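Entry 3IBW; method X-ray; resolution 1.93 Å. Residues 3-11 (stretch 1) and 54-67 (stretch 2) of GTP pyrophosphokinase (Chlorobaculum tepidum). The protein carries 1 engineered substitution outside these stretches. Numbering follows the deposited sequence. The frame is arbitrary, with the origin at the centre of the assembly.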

# COMPACT_ATOMS: atom_id res chain seq x y z
N ASP A 3 8.15 1.72 -19.94
CA ASP A 3 7.91 2.22 -18.59
C ASP A 3 9.14 2.77 -17.89
O ASP A 3 10.24 2.24 -18.04
CB ASP A 3 7.28 1.12 -17.72
CG ASP A 3 5.87 0.75 -18.17
OD1 ASP A 3 5.43 1.23 -19.23
OD2 ASP A 3 5.21 -0.03 -17.45
N PHE A 4 8.96 3.86 -17.14
CA PHE A 4 10.06 4.46 -16.40
C PHE A 4 9.65 4.60 -14.93
O PHE A 4 8.46 4.59 -14.60
CB PHE A 4 10.45 5.83 -16.98
CG PHE A 4 9.44 6.91 -16.72
CD1 PHE A 4 9.68 7.89 -15.77
CD2 PHE A 4 8.24 6.93 -17.42
CE1 PHE A 4 8.74 8.89 -15.52
CE2 PHE A 4 7.29 7.92 -17.17
CZ PHE A 4 7.54 8.90 -16.22
N LEU A 5 10.65 4.72 -14.06
CA LEU A 5 10.40 4.84 -12.63
C LEU A 5 10.05 6.26 -12.23
O LEU A 5 10.79 7.20 -12.53
CB LEU A 5 11.63 4.37 -11.84
CG LEU A 5 11.46 4.21 -10.33
CD1 LEU A 5 10.52 3.04 -10.04
CD2 LEU A 5 12.81 3.98 -9.68
N ALA A 6 8.91 6.42 -11.55
CA ALA A 6 8.46 7.72 -11.08
C ALA A 6 8.05 7.64 -9.61
O ALA A 6 7.66 6.57 -9.13
CB ALA A 6 7.28 8.22 -11.91
N GLY A 7 8.14 8.76 -8.92
CA GLY A 7 7.77 8.81 -7.51
C GLY A 7 6.60 9.76 -7.29
O GLY A 7 6.50 10.79 -7.96
N ILE A 8 5.73 9.41 -6.35
CA ILE A 8 4.57 10.22 -6.00
C ILE A 8 4.47 10.31 -4.48
O ILE A 8 4.62 9.30 -3.79
CB ILE A 8 3.23 9.59 -6.48
CG1 ILE A 8 3.22 9.41 -8.00
CG2 ILE A 8 2.05 10.46 -6.05
CD1 ILE A 8 1.98 8.67 -8.50
N ARG A 9 4.24 11.51 -3.96
CA ARG A 9 4.10 11.68 -2.52
C ARG A 9 2.70 12.20 -2.21
O ARG A 9 2.26 13.20 -2.79
CB ARG A 9 5.14 12.65 -1.97
CG ARG A 9 4.91 13.01 -0.50
CD ARG A 9 6.14 13.68 0.08
NE ARG A 9 5.94 14.22 1.43
CZ ARG A 9 6.08 13.53 2.55
NH1 ARG A 9 6.42 12.25 2.51
NH2 ARG A 9 5.92 14.13 3.72
N ILE A 10 2.01 11.52 -1.31
CA ILE A 10 0.66 11.90 -0.90
C ILE A 10 0.66 12.20 0.59
O ILE A 10 1.27 11.47 1.38
CB ILE A 10 -0.35 10.75 -1.15
CG1 ILE A 10 -0.29 10.31 -2.61
CG2 ILE A 10 -1.77 11.19 -0.78
CD1 ILE A 10 0.35 8.95 -2.80
N VAL A 11 -0.01 13.28 0.98
CA VAL A 11 -0.13 13.65 2.39
C VAL A 11 -1.62 13.93 2.58
O VAL A 11 -2.24 14.65 1.79
CB VAL A 11 0.72 14.91 2.74
CG1 VAL A 11 0.59 15.20 4.25
CG2 VAL A 11 2.19 14.68 2.37
N LYS A 54 3.97 4.28 -17.82
CA LYS A 54 4.11 4.45 -19.27
C LYS A 54 4.74 5.74 -19.74
O LYS A 54 5.70 5.74 -20.51
CB LYS A 54 2.73 4.32 -19.92
CG LYS A 54 2.72 4.37 -21.43
CD LYS A 54 1.33 4.05 -22.00
CE LYS A 54 0.36 5.21 -21.82
NZ LYS A 54 -0.81 5.09 -22.74
N ASN A 55 4.18 6.85 -19.29
CA ASN A 55 4.67 8.16 -19.69
C ASN A 55 4.18 9.21 -18.70
O ASN A 55 3.48 8.88 -17.74
CB ASN A 55 4.19 8.50 -21.11
CG ASN A 55 2.67 8.41 -21.27
OD1 ASN A 55 1.92 8.67 -20.34
ND2 ASN A 55 2.22 8.07 -22.48
N THR A 56 4.52 10.47 -18.95
CA THR A 56 4.12 11.54 -18.04
C THR A 56 2.62 11.78 -17.99
O THR A 56 2.07 12.03 -16.92
CB THR A 56 4.85 12.86 -18.39
OG1 THR A 56 6.26 12.61 -18.50
CG2 THR A 56 4.63 13.89 -17.29
N ASP A 57 1.95 11.70 -19.14
CA ASP A 57 0.50 11.89 -19.16
C ASP A 57 -0.17 10.86 -18.24
O ASP A 57 -1.08 11.19 -17.47
CB ASP A 57 -0.05 11.77 -20.58
CG ASP A 57 0.35 12.94 -21.47
OD1 ASP A 57 0.59 14.03 -20.93
OD2 ASP A 57 0.41 12.77 -22.71
N LYS A 58 0.28 9.61 -18.31
CA LYS A 58 -0.30 8.56 -17.47
C LYS A 58 -0.06 8.87 -15.99
O LYS A 58 -0.97 8.75 -15.15
CB LYS A 58 0.30 7.20 -17.81
CG LYS A 58 -0.27 6.06 -16.99
CD LYS A 58 -1.76 5.92 -17.22
CE LYS A 58 -2.38 5.00 -16.18
NZ LYS A 58 -1.34 4.16 -15.53
N LEU A 59 1.17 9.27 -15.66
CA LEU A 59 1.53 9.61 -14.29
C LEU A 59 0.62 10.72 -13.76
O LEU A 59 0.12 10.64 -12.64
CB LEU A 59 2.99 10.08 -14.24
CG LEU A 59 3.55 10.57 -12.90
CD1 LEU A 59 3.45 9.46 -11.85
CD2 LEU A 59 5.00 11.00 -13.08
N THR A 60 0.39 11.73 -14.58
CA THR A 60 -0.46 12.85 -14.19
C THR A 60 -1.89 12.37 -13.85
O THR A 60 -2.49 12.86 -12.90
CB THR A 60 -0.50 13.91 -15.32
OG1 THR A 60 0.83 14.42 -15.50
CG2 THR A 60 -1.43 15.06 -14.96
N THR A 61 -2.41 11.42 -14.62
CA THR A 61 -3.76 10.91 -14.37
C THR A 61 -3.84 10.14 -13.04
O THR A 61 -4.87 10.18 -12.37
CB THR A 61 -4.26 9.99 -15.51
OG1 THR A 61 -3.56 8.74 -15.48
CG2 THR A 61 -4.02 10.65 -16.85
N LEU A 62 -2.77 9.45 -12.67
CA LEU A 62 -2.78 8.72 -11.40
C LEU A 62 -2.71 9.73 -10.25
O LEU A 62 -3.38 9.56 -9.23
CB LEU A 62 -1.58 7.76 -11.32
CG LEU A 62 -1.42 6.76 -12.47
CD1 LEU A 62 -0.17 5.90 -12.24
CD2 LEU A 62 -2.67 5.89 -12.59
N MSE A 63 -1.91 10.79 -10.40
CA MSE A 63 -1.81 11.79 -9.35
C MSE A 63 -3.12 12.55 -9.21
O MSE A 63 -3.53 12.89 -8.09
CB MSE A 63 -0.65 12.75 -9.65
CG MSE A 63 0.70 12.05 -9.59
SE MSE A 63 2.15 13.32 -9.58
CE MSE A 63 2.09 13.88 -11.41
N ASP A 64 -3.80 12.82 -10.33
CA ASP A 64 -5.08 13.51 -10.30
C ASP A 64 -6.14 12.67 -9.56
O ASP A 64 -6.95 13.22 -8.81
CB ASP A 64 -5.55 13.85 -11.72
CG ASP A 64 -4.77 15.01 -12.32
OD1 ASP A 64 -3.99 15.65 -11.59
OD2 ASP A 64 -4.96 15.29 -13.52
N LYS A 65 -6.14 11.36 -9.78
CA LYS A 65 -7.07 10.45 -9.10
C LYS A 65 -6.86 10.52 -7.58
O LYS A 65 -7.82 10.56 -6.81
CB LYS A 65 -6.85 9.01 -9.54
CG LYS A 65 -7.58 8.62 -10.81
CD LYS A 65 -7.95 7.14 -10.80
CE LYS A 65 -9.09 6.85 -9.82
NZ LYS A 65 -10.40 6.67 -10.51
N LEU A 66 -5.60 10.52 -7.15
CA LEU A 66 -5.28 10.60 -5.73
C LEU A 66 -5.63 11.97 -5.14
O LEU A 66 -6.12 12.05 -4.01
CB LEU A 66 -3.79 10.35 -5.51
CG LEU A 66 -3.32 8.90 -5.73
CD1 LEU A 66 -1.83 8.88 -6.01
CD2 LEU A 66 -3.64 8.07 -4.49
N ARG A 67 -5.41 13.03 -5.91
CA ARG A 67 -5.68 14.37 -5.41
C ARG A 67 -7.17 14.64 -5.23
O ARG A 67 -7.56 15.47 -4.41
CB ARG A 67 -5.03 15.43 -6.33
CG ARG A 67 -4.78 16.78 -5.64
CD ARG A 67 -4.11 17.81 -6.56
NE ARG A 67 -2.75 17.44 -6.93
CZ ARG A 67 -2.42 16.83 -8.07
NH1 ARG A 67 -3.36 16.52 -8.95
NH2 ARG A 67 -1.16 16.54 -8.33

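Strand 4-11 and helix 56-67 of GTP pyrophosphokinase lie side by side and run the same way: their N-to-C directions differ by 7°, and their axes approach to 10.1 Å, a spacing that leaves room for one layer of side chains between them. The CA atoms pair in order along both elements, from Ala-6 CA to Leu-59 CA at 7.9 Å, through Ile-8 CA to Met-63 CA at 7.4 Å, to Ile-10 CA and Leu-66 CA at 7.8 Å. Before the helix the two stretches come closer, with Asp-3 CA 4.5 Å from Lys-54 CA. Together the stretches bury 481 Å², and no hydrogen bond crosses between them.

Apolar side chains make most of the contact between strand and helix. Strand alternation turns Ala-6, Ile-8 and Ile-10 toward the helix, while Arg-9 points away. The helix answers with Leu-59, Met-63 and Leu-66, spaced four and three residues apart; Leu-59 and Leu-66 point toward the strand, and Met-63 leaves its backbone sideways yet still reaches Ile-8. The short Ala-6 side chain meets Leu-59, CB to CD2 at 3.8 Å. Ile-8, the residue most covered by the other stretch, is in the m rotamer with chi2 t; its CD1 lies 3.7 Å from Leu-59 CD1 and 3.8 Å from CG of Met-63, a selenomethionine, while its CG2 is 4.2 Å from Leu-66 CD1. That same Leu-66 CD1 lies 3.9 Å from Ile-10 CD1, so the leucine touches two successive inward residues of the strand. These are van der Waals contacts, favoured by the removal of hydrocarbon from water.

At the N-terminal end the contacts are mixed. Phe-4 leaves the strand sideways, but its p rotamer (chi1 71°) brings the ring to the start of the helix. There the ring edge meets backbone: Phe-4 CE2 is 3.6 Å from Asn-55 CA, and Phe-4 CD2 is 4.2 Å from Lys-54 O. Asp-3 OD1 approaches Lys-54 CA to 3.5 Å. This is not a salt bridge: Lys-54 NZ is 8.1 Å from Asp-3 OD1.

Polar bonds hold the helix itself. Asn-55 caps its N-terminus: OD1 accepts from Lys-58 N at 2.8 Å, satisfying an amide that lacks a partner in the preceding turn. Main-chain bonds continue from Leu-59 N to Asn-55 O (3.1 Å) through Arg-67 N to Met-63 O (2.9 Å). Thr-61 OG1 donates to Lys-58 O at 2.6 Å, and Arg-67 NH1 forms a salt bridge with Asp-64 OD1 at 2.9 Å, one turn back.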